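Local coordinates for cytochrome P450 (Rhodococcus erythropolis, PDB 3WEC), which hydroxylates the quinoline nitrogen of aurachin precursors as a heme monooxygenase of the cytochrome P450 family, a step essential for their antibiotic activity, at residues Phe18-Tyr27 with Tyr393-Gly401; Arg295-Ile306 with Asp322-Arg333. One frame throughout, in Å; residues are numbered along the deposited sequence.

Contact 1: Phe18-Tyr27 with Tyr393-Gly401. With AUI (3-[(2E,6E,9R)-9-hydroxy-3,7,11-trimethyldodeca-2,6,10-trien-1-yl]-2-methylquinolin-4(1H)-one), chain C.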
# COMPACT_ATOMS: atom_id res chain seq x y z
N PHE A 18 17.19 -7.09 -7.20
CA PHE A 18 15.84 -7.22 -7.74
C PHE A 18 15.70 -6.71 -9.19
O PHE A 18 16.52 -5.91 -9.67
CB PHE A 18 14.85 -6.46 -6.83
CG PHE A 18 14.40 -5.14 -7.36
CD1 PHE A 18 13.12 -4.99 -7.91
CD2 PHE A 18 15.26 -4.03 -7.33
CE1 PHE A 18 12.71 -3.78 -8.42
CE2 PHE A 18 14.85 -2.81 -7.85
CZ PHE A 18 13.57 -2.69 -8.39
N ASP A 19 14.65 -7.19 -9.88
CA ASP A 19 14.11 -6.69 -11.17
C ASP A 19 14.59 -7.28 -12.53
O ASP A 19 13.93 -7.05 -13.56
CB ASP A 19 13.93 -5.14 -11.21
CG ASP A 19 15.05 -4.39 -11.93
OD1 ASP A 19 15.14 -3.17 -11.70
OD2 ASP A 19 15.82 -4.98 -12.71
N PRO A 20 15.71 -8.04 -12.54
CA PRO A 20 16.00 -8.85 -13.74
C PRO A 20 14.86 -9.83 -14.04
O PRO A 20 15.11 -10.99 -14.38
CB PRO A 20 17.28 -9.61 -13.35
CG PRO A 20 17.53 -9.34 -11.89
CD PRO A 20 16.87 -8.03 -11.61
N THR A 21 13.62 -9.33 -13.94
CA THR A 21 12.40 -10.13 -13.81
C THR A 21 12.41 -11.15 -12.65
O THR A 21 11.83 -12.26 -12.71
CB THR A 21 11.88 -10.69 -15.14
OG1 THR A 21 12.39 -9.92 -16.24
CG2 THR A 21 10.37 -10.60 -15.15
N PHE A 22 13.10 -10.74 -11.59
CA PHE A 22 12.77 -11.11 -10.23
C PHE A 22 11.34 -10.58 -10.04
O PHE A 22 10.50 -11.23 -9.37
CB PHE A 22 13.78 -10.40 -9.33
CG PHE A 22 13.42 -10.37 -7.87
CD1 PHE A 22 12.79 -9.26 -7.32
CD2 PHE A 22 13.76 -11.43 -7.05
CE1 PHE A 22 12.49 -9.23 -5.96
CE2 PHE A 22 13.46 -11.40 -5.70
CZ PHE A 22 12.83 -10.30 -5.15
N LYS A 23 11.07 -9.43 -10.67
CA LYS A 23 9.75 -8.76 -10.73
C LYS A 23 8.60 -9.75 -10.93
O LYS A 23 7.72 -9.83 -10.07
CB LYS A 23 9.71 -7.71 -11.87
CG LYS A 23 9.36 -6.28 -11.46
CD LYS A 23 8.43 -6.22 -10.26
CE LYS A 23 8.48 -4.87 -9.56
NZ LYS A 23 8.20 -5.05 -8.09
N ALA A 24 8.64 -10.48 -12.06
CA ALA A 24 7.57 -11.42 -12.49
C ALA A 24 7.28 -12.60 -11.54
O ALA A 24 6.17 -13.12 -11.51
CB ALA A 24 7.87 -11.96 -13.88
N ASP A 25 8.31 -13.05 -10.83
CA ASP A 25 8.16 -14.09 -9.82
C ASP A 25 9.32 -13.99 -8.85
O ASP A 25 10.45 -14.29 -9.21
CB ASP A 25 8.05 -15.51 -10.40
CG ASP A 25 7.66 -16.55 -9.34
OD1 ASP A 25 7.75 -17.76 -9.62
OD2 ASP A 25 7.28 -16.14 -8.20
N PRO A 26 9.04 -13.50 -7.63
CA PRO A 26 10.11 -13.31 -6.67
C PRO A 26 10.15 -14.40 -5.61
O PRO A 26 11.15 -14.53 -4.90
CB PRO A 26 9.79 -11.94 -6.04
CG PRO A 26 8.46 -11.52 -6.56
CD PRO A 26 7.87 -12.68 -7.29
N TYR A 27 9.08 -15.19 -5.50
CA TYR A 27 8.93 -16.19 -4.43
C TYR A 27 9.98 -17.30 -4.38
O TYR A 27 10.51 -17.59 -3.31
CB TYR A 27 7.51 -16.74 -4.40
CG TYR A 27 6.54 -15.60 -4.33
CD1 TYR A 27 6.31 -14.92 -3.13
CD2 TYR A 27 5.89 -15.15 -5.49
CE1 TYR A 27 5.45 -13.85 -3.06
CE2 TYR A 27 5.03 -14.06 -5.44
CZ TYR A 27 4.81 -13.42 -4.23
OH TYR A 27 3.94 -12.34 -4.20
N TYR A 393 4.20 -6.51 -14.96
CA TYR A 393 4.12 -5.84 -13.68
C TYR A 393 4.62 -4.40 -13.74
O TYR A 393 5.51 -4.09 -14.51
CB TYR A 393 4.90 -6.64 -12.64
CG TYR A 393 4.17 -7.88 -12.27
CD1 TYR A 393 3.26 -7.87 -11.22
CD2 TYR A 393 4.36 -9.08 -12.97
CE1 TYR A 393 2.55 -9.02 -10.87
CE2 TYR A 393 3.67 -10.23 -12.62
CZ TYR A 393 2.75 -10.19 -11.57
OH TYR A 393 2.03 -11.29 -11.17
N LYS A 394 4.01 -3.53 -12.94
CA LYS A 394 4.43 -2.13 -12.80
C LYS A 394 5.90 -2.05 -12.37
O LYS A 394 6.42 -2.94 -11.70
CB LYS A 394 3.51 -1.38 -11.83
CG LYS A 394 2.28 -0.75 -12.49
CD LYS A 394 1.23 -0.23 -11.51
CE LYS A 394 0.40 0.84 -12.25
NZ LYS A 394 -0.95 1.16 -11.67
N PRO A 395 6.62 -1.00 -12.82
CA PRO A 395 7.96 -0.91 -12.24
C PRO A 395 7.91 -0.41 -10.79
O PRO A 395 6.83 -0.02 -10.29
CB PRO A 395 8.68 0.06 -13.18
CG PRO A 395 7.95 -0.09 -14.50
CD PRO A 395 6.50 -0.22 -14.06
N GLY A 396 9.04 -0.47 -10.11
CA GLY A 396 9.19 0.15 -8.81
C GLY A 396 9.90 -0.74 -7.83
O GLY A 396 10.05 -1.93 -8.06
N MET A 397 10.33 -0.18 -6.71
CA MET A 397 11.21 -0.89 -5.77
C MET A 397 10.48 -1.77 -4.76
O MET A 397 10.92 -2.89 -4.51
CB MET A 397 12.15 0.08 -5.05
CG MET A 397 13.37 0.44 -5.88
SD MET A 397 14.69 1.23 -4.92
CE MET A 397 14.23 0.73 -3.23
N GLY A 398 9.41 -1.27 -4.16
CA GLY A 398 8.73 -2.01 -3.09
C GLY A 398 7.31 -2.52 -3.37
O GLY A 398 6.76 -3.33 -2.62
N LEU A 399 6.68 -2.03 -4.43
CA LEU A 399 5.26 -2.40 -4.70
C LEU A 399 5.17 -3.41 -5.83
O LEU A 399 6.05 -3.47 -6.68
CB LEU A 399 4.44 -1.16 -5.06
CG LEU A 399 3.69 -0.31 -4.01
CD1 LEU A 399 4.10 -0.51 -2.57
CD2 LEU A 399 3.69 1.17 -4.43
N ARG A 400 4.14 -4.24 -5.80
CA ARG A 400 3.95 -5.23 -6.85
C ARG A 400 2.50 -5.39 -7.24
O ARG A 400 1.60 -5.59 -6.40
CB ARG A 400 4.55 -6.57 -6.44
CG ARG A 400 4.59 -7.59 -7.58
CD ARG A 400 5.39 -8.82 -7.19
NE ARG A 400 5.41 -9.80 -8.26
CZ ARG A 400 4.56 -10.81 -8.37
NH1 ARG A 400 4.67 -11.67 -9.38
NH2 ARG A 400 3.61 -10.96 -7.47
N GLY A 401 2.28 -5.24 -8.55
CA GLY A 401 0.96 -5.42 -9.13
C GLY A 401 1.09 -5.23 -10.62
O GLY A 401 2.07 -4.66 -11.08
O13 AUI C . 5.84 2.96 4.58
C1 AUI C . 4.73 2.79 4.03
C4 AUI C . 3.72 3.86 4.15
C5 AUI C . 4.01 5.04 4.83
C6 AUI C . 3.05 6.05 4.92
C7 AUI C . 1.82 5.83 4.28
C8 AUI C . 1.49 4.67 3.58
C9 AUI C . 2.41 3.64 3.47
N10 AUI C . 2.13 2.51 2.76
C3 AUI C . 3.00 1.48 2.62
C11 AUI C . 2.62 0.24 1.83
C2 AUI C . 4.36 1.56 3.26
C12 AUI C . 5.34 0.44 3.09
C14 AUI C . 5.76 0.37 1.62
C15 AUI C . 6.26 1.26 0.72
C26 AUI C . 6.54 2.73 0.96
C16 AUI C . 6.51 0.67 -0.65
C17 AUI C . 7.94 0.66 -1.16
C18 AUI C . 8.86 1.59 -0.41
C19 AUI C . 10.21 1.59 -0.47
C27 AUI C . 11.04 0.68 -1.33
C20 AUI C . 10.92 2.63 0.36
C21 AUI C . 11.19 2.25 1.82
O28 AUI C . 11.63 3.44 2.46
C22 AUI C . 9.99 1.79 2.63
C23 AUI C . 9.27 2.50 3.54
C24 AUI C . 8.16 1.78 4.22
C25 AUI C . 9.44 3.96 3.95
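Arg400 reaches into the turn at Lys23-Tyr27 and carries most of this contact. Its CG lies anti to the backbone N (chi1 -171°), and the chain runs extended to NE. The guanidinium is therefore delivered edge-on to two backbone carbonyls. NE donates to Lys23 O at 2.9 Å in an almost straight bond close to the C=O axis and to the guanidinium plane. NH1 gives a second, weak bond to Ala24 O at 3.0 Å. The flat group is also sandwiched. Tyr393 CE1 sits 3.6 Å above the centre of one face, and Pro26 CD lies over the opposite face, nearer the rim. With bonds at the edge and packing on both faces, the guanidinium has little freedom to rotate. The Tyr27 ring is turned perpendicular to it, with NH2 near the ring edge. Both NH2 and Tyr27 OH meet Glu297: NH2 by a salt bridge, OH by a hydrogen bond.

Lys23 crosses in the other direction. Its chain, bent at chi2 and chi4, brings NZ to within 3.0 Å of Leu399 O, a hydrogen bond in which the donor is tilted from the carbonyl plane. On the way CE passes Lys394 O at 3.5 Å. Phe18 packs further along, its CE1 3.3 Å from Gly396 O and its CZ 4.0 Å from Met397 CG. The Phe18 and Met397 side chains cross at about a right angle. Beyond them the loop faces the bound aurachin intermediate: Gly398 CA is 3.4 Å from AUI C17, and Met397 and Leu399 also line that pocket.

In the fold, the contact joins the loop leading into helix 27-36 to the loop between strands 384-387 and 407-410. The long helix 240-271 touches Tyr393 and Leu399.

Contact 2: Arg295-Ile306 with Asp322-Arg333. With AUI (3-[(2E,6E,9R)-9-hydroxy-3,7,11-trimethyldodeca-2,6,10-trien-1-yl]-2-methylquinolin-4(1H)-one), chain C.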
# COMPACT_ATOMS: atom_id res chain seq x y z
N ARG A 295 -2.09 -11.98 1.90
CA ARG A 295 -0.95 -12.79 2.35
C ARG A 295 -0.14 -13.38 1.17
O ARG A 295 1.09 -13.22 1.14
CB ARG A 295 -1.37 -13.93 3.30
CG ARG A 295 -0.17 -14.61 3.92
CD ARG A 295 -0.49 -15.99 4.51
NE ARG A 295 -0.97 -17.00 3.57
CZ ARG A 295 -0.21 -17.75 2.75
NH1 ARG A 295 1.11 -17.61 2.70
NH2 ARG A 295 -0.77 -18.68 1.99
N PHE A 296 -0.83 -14.06 0.26
CA PHE A 296 -0.24 -14.73 -0.92
C PHE A 296 0.31 -13.73 -1.93
O PHE A 296 1.32 -13.99 -2.55
CB PHE A 296 -1.31 -15.62 -1.60
CG PHE A 296 -0.76 -16.60 -2.59
CD1 PHE A 296 -0.09 -17.75 -2.17
CD2 PHE A 296 -0.94 -16.40 -3.96
CE1 PHE A 296 0.40 -18.67 -3.11
CE2 PHE A 296 -0.43 -17.32 -4.89
CZ PHE A 296 0.23 -18.47 -4.47
N GLU A 297 -0.39 -12.62 -2.15
CA GLU A 297 0.08 -11.66 -3.12
C GLU A 297 -0.08 -10.24 -2.58
O GLU A 297 -0.98 -9.52 -3.00
CB GLU A 297 -0.67 -11.80 -4.46
CG GLU A 297 -0.30 -13.03 -5.30
CD GLU A 297 0.97 -12.87 -6.11
OE1 GLU A 297 1.71 -11.89 -5.91
OE2 GLU A 297 1.26 -13.76 -6.95
N PRO A 298 0.81 -9.83 -1.66
CA PRO A 298 0.65 -8.51 -1.00
C PRO A 298 0.97 -7.41 -1.98
O PRO A 298 1.73 -7.63 -2.92
CB PRO A 298 1.66 -8.56 0.16
CG PRO A 298 2.34 -9.91 0.08
CD PRO A 298 2.08 -10.48 -1.29
N PRO A 299 0.34 -6.23 -1.83
CA PRO A 299 0.63 -5.21 -2.84
C PRO A 299 1.99 -4.53 -2.57
O PRO A 299 2.67 -4.06 -3.51
CB PRO A 299 -0.54 -4.22 -2.70
CG PRO A 299 -0.95 -4.36 -1.26
CD PRO A 299 -0.71 -5.80 -0.88
N ALA A 300 2.39 -4.50 -1.29
CA ALA A 300 3.70 -4.04 -0.90
C ALA A 300 4.56 -5.22 -0.45
O ALA A 300 4.25 -5.84 0.55
CB ALA A 300 3.61 -2.99 0.20
N HIS A 301 5.64 -5.50 -1.18
CA HIS A 301 6.60 -6.57 -0.80
C HIS A 301 7.57 -6.16 0.27
O HIS A 301 8.16 -7.02 0.94
CB HIS A 301 7.32 -7.15 -2.04
CG HIS A 301 6.50 -8.19 -2.78
ND1 HIS A 301 7.04 -9.29 -3.35
CD2 HIS A 301 5.12 -8.26 -3.03
CE1 HIS A 301 6.06 -10.02 -3.93
NE2 HIS A 301 4.89 -9.39 -3.75
N GLU A 302 7.76 -4.85 0.43
CA GLU A 302 8.55 -4.30 1.55
C GLU A 302 7.99 -3.13 2.36
O GLU A 302 7.25 -2.27 1.85
CB GLU A 302 9.96 -3.99 1.12
CG GLU A 302 10.11 -3.24 -0.18
CD GLU A 302 11.54 -3.36 -0.69
OE1 GLU A 302 12.13 -4.45 -0.50
OE2 GLU A 302 12.09 -2.38 -1.23
N ALA A 303 8.34 -3.15 3.65
CA ALA A 303 8.19 -2.03 4.58
C ALA A 303 9.63 -1.58 4.93
O ALA A 303 10.56 -2.39 4.88
CB ALA A 303 7.46 -2.48 5.83
N GLY A 304 9.83 -0.31 5.29
CA GLY A 304 11.18 0.18 5.59
C GLY A 304 11.38 0.62 7.03
O GLY A 304 10.45 1.16 7.63
N ARG A 305 12.56 0.37 7.60
CA ARG A 305 12.91 0.88 8.92
C ARG A 305 14.32 1.46 8.95
O ARG A 305 15.14 1.16 8.09
CB ARG A 305 12.81 -0.18 10.02
CG ARG A 305 11.40 -0.62 10.40
CD ARG A 305 10.53 0.53 10.87
NE ARG A 305 9.22 0.03 11.31
CZ ARG A 305 8.16 -0.14 10.51
NH1 ARG A 305 8.21 0.12 9.20
NH2 ARG A 305 7.03 -0.59 11.04
N ILE A 306 14.54 2.31 9.95
CA ILE A 306 15.83 2.87 10.26
C ILE A 306 16.07 2.47 11.70
O ILE A 306 15.19 2.68 12.55
CB ILE A 306 15.83 4.42 10.16
CG1 ILE A 306 15.22 4.90 8.82
CG2 ILE A 306 17.23 4.97 10.39
CD1 ILE A 306 16.01 4.55 7.57
N ASP A 322 21.32 2.57 9.95
CA ASP A 322 21.21 1.66 8.81
C ASP A 322 19.74 1.54 8.43
O ASP A 322 18.86 1.52 9.30
CB ASP A 322 21.76 0.27 9.13
CG ASP A 322 23.30 0.17 9.01
OD1 ASP A 322 24.02 1.21 9.02
OD2 ASP A 322 23.78 -0.97 8.91
N ALA A 323 19.50 1.47 7.12
CA ALA A 323 18.18 1.18 6.56
C ALA A 323 17.96 -0.33 6.52
O ALA A 323 18.88 -1.10 6.22
CB ALA A 323 18.07 1.77 5.17
N VAL A 324 16.75 -0.74 6.84
CA VAL A 324 16.37 -2.15 6.89
C VAL A 324 15.09 -2.29 6.07
O VAL A 324 14.09 -1.61 6.31
CB VAL A 324 16.11 -2.62 8.34
CG1 VAL A 324 15.53 -4.03 8.36
CG2 VAL A 324 17.39 -2.56 9.15
N MET A 325 15.16 -3.18 5.09
CA MET A 325 14.09 -3.48 4.19
C MET A 325 13.41 -4.73 4.71
O MET A 325 14.01 -5.80 4.73
CB MET A 325 14.72 -3.79 2.84
CG MET A 325 14.07 -3.11 1.68
SD MET A 325 14.33 -1.34 1.81
CE MET A 325 15.61 -1.20 0.56
N VAL A 326 12.16 -4.62 5.13
CA VAL A 326 11.49 -5.78 5.70
C VAL A 326 10.64 -6.47 4.63
O VAL A 326 9.68 -5.88 4.15
CB VAL A 326 10.62 -5.39 6.91
CG1 VAL A 326 9.78 -6.57 7.37
CG2 VAL A 326 11.49 -4.89 8.05
N LEU A 327 10.99 -7.71 4.26
CA LEU A 327 10.26 -8.41 3.18
C LEU A 327 8.97 -9.05 3.64
O LEU A 327 8.93 -10.25 3.92
CB LEU A 327 11.13 -9.48 2.53
CG LEU A 327 11.93 -9.24 1.25
CD1 LEU A 327 12.33 -7.78 1.01
CD2 LEU A 327 13.14 -10.14 1.30
N LEU A 328 7.93 -8.24 3.73
CA LEU A 328 6.59 -8.68 4.08
C LEU A 328 6.14 -9.89 3.26
O LEU A 328 5.56 -10.83 3.81
CB LEU A 328 5.62 -7.52 3.85
CG LEU A 328 5.92 -6.12 4.41
CD1 LEU A 328 4.78 -5.22 4.00
CD2 LEU A 328 6.04 -6.11 5.93
N ALA A 329 6.43 -9.86 1.95
CA ALA A 329 6.01 -10.88 1.00
C ALA A 329 6.67 -12.25 1.32
O ALA A 329 6.00 -13.29 1.28
CB ALA A 329 6.31 -10.45 -0.43
N SER A 330 7.96 -12.21 1.67
CA SER A 330 8.71 -13.39 2.11
C SER A 330 8.20 -13.98 3.44
O SER A 330 7.80 -15.14 3.48
CB SER A 330 10.19 -13.04 2.21
OG SER A 330 10.94 -14.19 2.38
N GLY A 331 8.18 -13.18 4.50
CA GLY A 331 7.67 -13.62 5.78
C GLY A 331 6.33 -14.29 5.65
O GLY A 331 6.15 -15.37 6.16
N ASN A 332 5.40 -13.67 4.94
CA ASN A 332 4.06 -14.23 4.74
C ASN A 332 4.02 -15.69 4.29
O ASN A 332 3.13 -16.45 4.71
CB ASN A 332 3.28 -13.36 3.78
CG ASN A 332 2.82 -12.04 4.42
OD1 ASN A 332 2.93 -11.85 5.63
ND2 ASN A 332 2.33 -11.12 3.59
N ARG A 333 4.97 -16.07 3.41
CA ARG A 333 5.00 -17.40 2.82
C ARG A 333 5.28 -18.47 3.89
O ARG A 333 4.99 -19.65 3.70
CB ARG A 333 5.95 -17.49 1.61
CG ARG A 333 5.49 -16.72 0.37
CD ARG A 333 4.03 -17.02 0.03
NE ARG A 333 3.55 -16.36 -1.20
CZ ARG A 333 3.68 -16.90 -2.40
NH1 ARG A 333 4.28 -18.10 -2.54
NH2 ARG A 333 3.23 -16.28 -3.47
O13 AUI C . 5.84 2.96 4.58
C1 AUI C . 4.73 2.79 4.03
C4 AUI C . 3.72 3.86 4.15
C5 AUI C . 4.01 5.04 4.83
C6 AUI C . 3.05 6.05 4.92
C7 AUI C . 1.82 5.83 4.28
C8 AUI C . 1.49 4.67 3.58
C9 AUI C . 2.41 3.64 3.47
N10 AUI C . 2.13 2.51 2.76
C3 AUI C . 3.00 1.48 2.62
C11 AUI C . 2.62 0.24 1.83
C2 AUI C . 4.36 1.56 3.26
C12 AUI C . 5.34 0.44 3.09
C14 AUI C . 5.76 0.37 1.62
C15 AUI C . 6.26 1.26 0.72
C26 AUI C . 6.54 2.73 0.96
C16 AUI C . 6.51 0.67 -0.65
C17 AUI C . 7.94 0.66 -1.16
C18 AUI C . 8.86 1.59 -0.41
C19 AUI C . 10.21 1.59 -0.47
C27 AUI C . 11.04 0.68 -1.33
C20 AUI C . 10.92 2.63 0.36
C21 AUI C . 11.19 2.25 1.82
O28 AUI C . 11.63 3.44 2.46
C22 AUI C . 9.99 1.79 2.63
C23 AUI C . 9.27 2.50 3.54
C24 AUI C . 8.16 1.78 4.22
C25 AUI C . 9.44 3.96 3.95
O HOH W 1 3.68 -13.75 0.04
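The guanidinium of Arg333 lies flat on the Phe296 ring, centres 4.2 Å apart and planes 5° from parallel. This is a cation-pi stack, with NH2 over the ring centre. NH2 also donates to Phe296 O at 3.1 Å, in the carbonyl plane on a lone pair. NH1 makes a salt bridge to Asp340. The His301 ring carries the Ala329 methyl on one face, a CH-pi contact with CB 3.3 Å from the ring centroid. Pro298 O lies at the ring edge, and ND1 bonds to Tyr30. Arg295 meets Asn332 O near its guanidinium edge: NH1 donates at 3.1 Å from above the carbonyl plane. NE of Arg295 pairs with Glu292, the pairing of the P450 ExxR motif. One water donates to Arg295 O and Ala329 O and accepts weakly from Arg333 NE.

Further along, the segments form an antiparallel pair. Ala303 with Val326 and Arg305 with Val324 are the hydrogen-bonded pairs. Val326 O takes both Ala303 N and Leu328 N; the latter closes an inverse gamma turn centred on Leu327. The Glu302 carboxylate crosses Met325, with OE1 3.2 Å from CG, and OE2 approaches AUI C27 at 3.2 Å. Arg305 NH1 holds Gly304 O at 2.9 Å and a heme propionate.

Strands 303-307 and 323-326 are neighbours in a mixed sheet; 64-65 borders the first and 47-49 the second. Leu59 of helix 52-60 covers Ala303, Val326 and Leu328, while helix 240-271 packs on Phe296 and Pro299.

The two contacts lie side by side, centres about 13 Å apart, and contact 2 is nested within the chain loop that contact 1 closes. The order is 18-27, 295-306, 322-333, 393-401. They meet directly. Arg400 N probably bonds to Pro299 O at 2.7 Å, and Tyr27 packs against both His301 and Arg333. Segment 295-306 starts at the end of helix 286-296, meets contact 1 at Glu297-His301, and then enters the sheet. Helix 240-271 packs on both contacts. Segments 393-401 and 295-306 both line the substrate pocket beside the heme, and 18-27 braces 393-401 from the side without touching the intermediate.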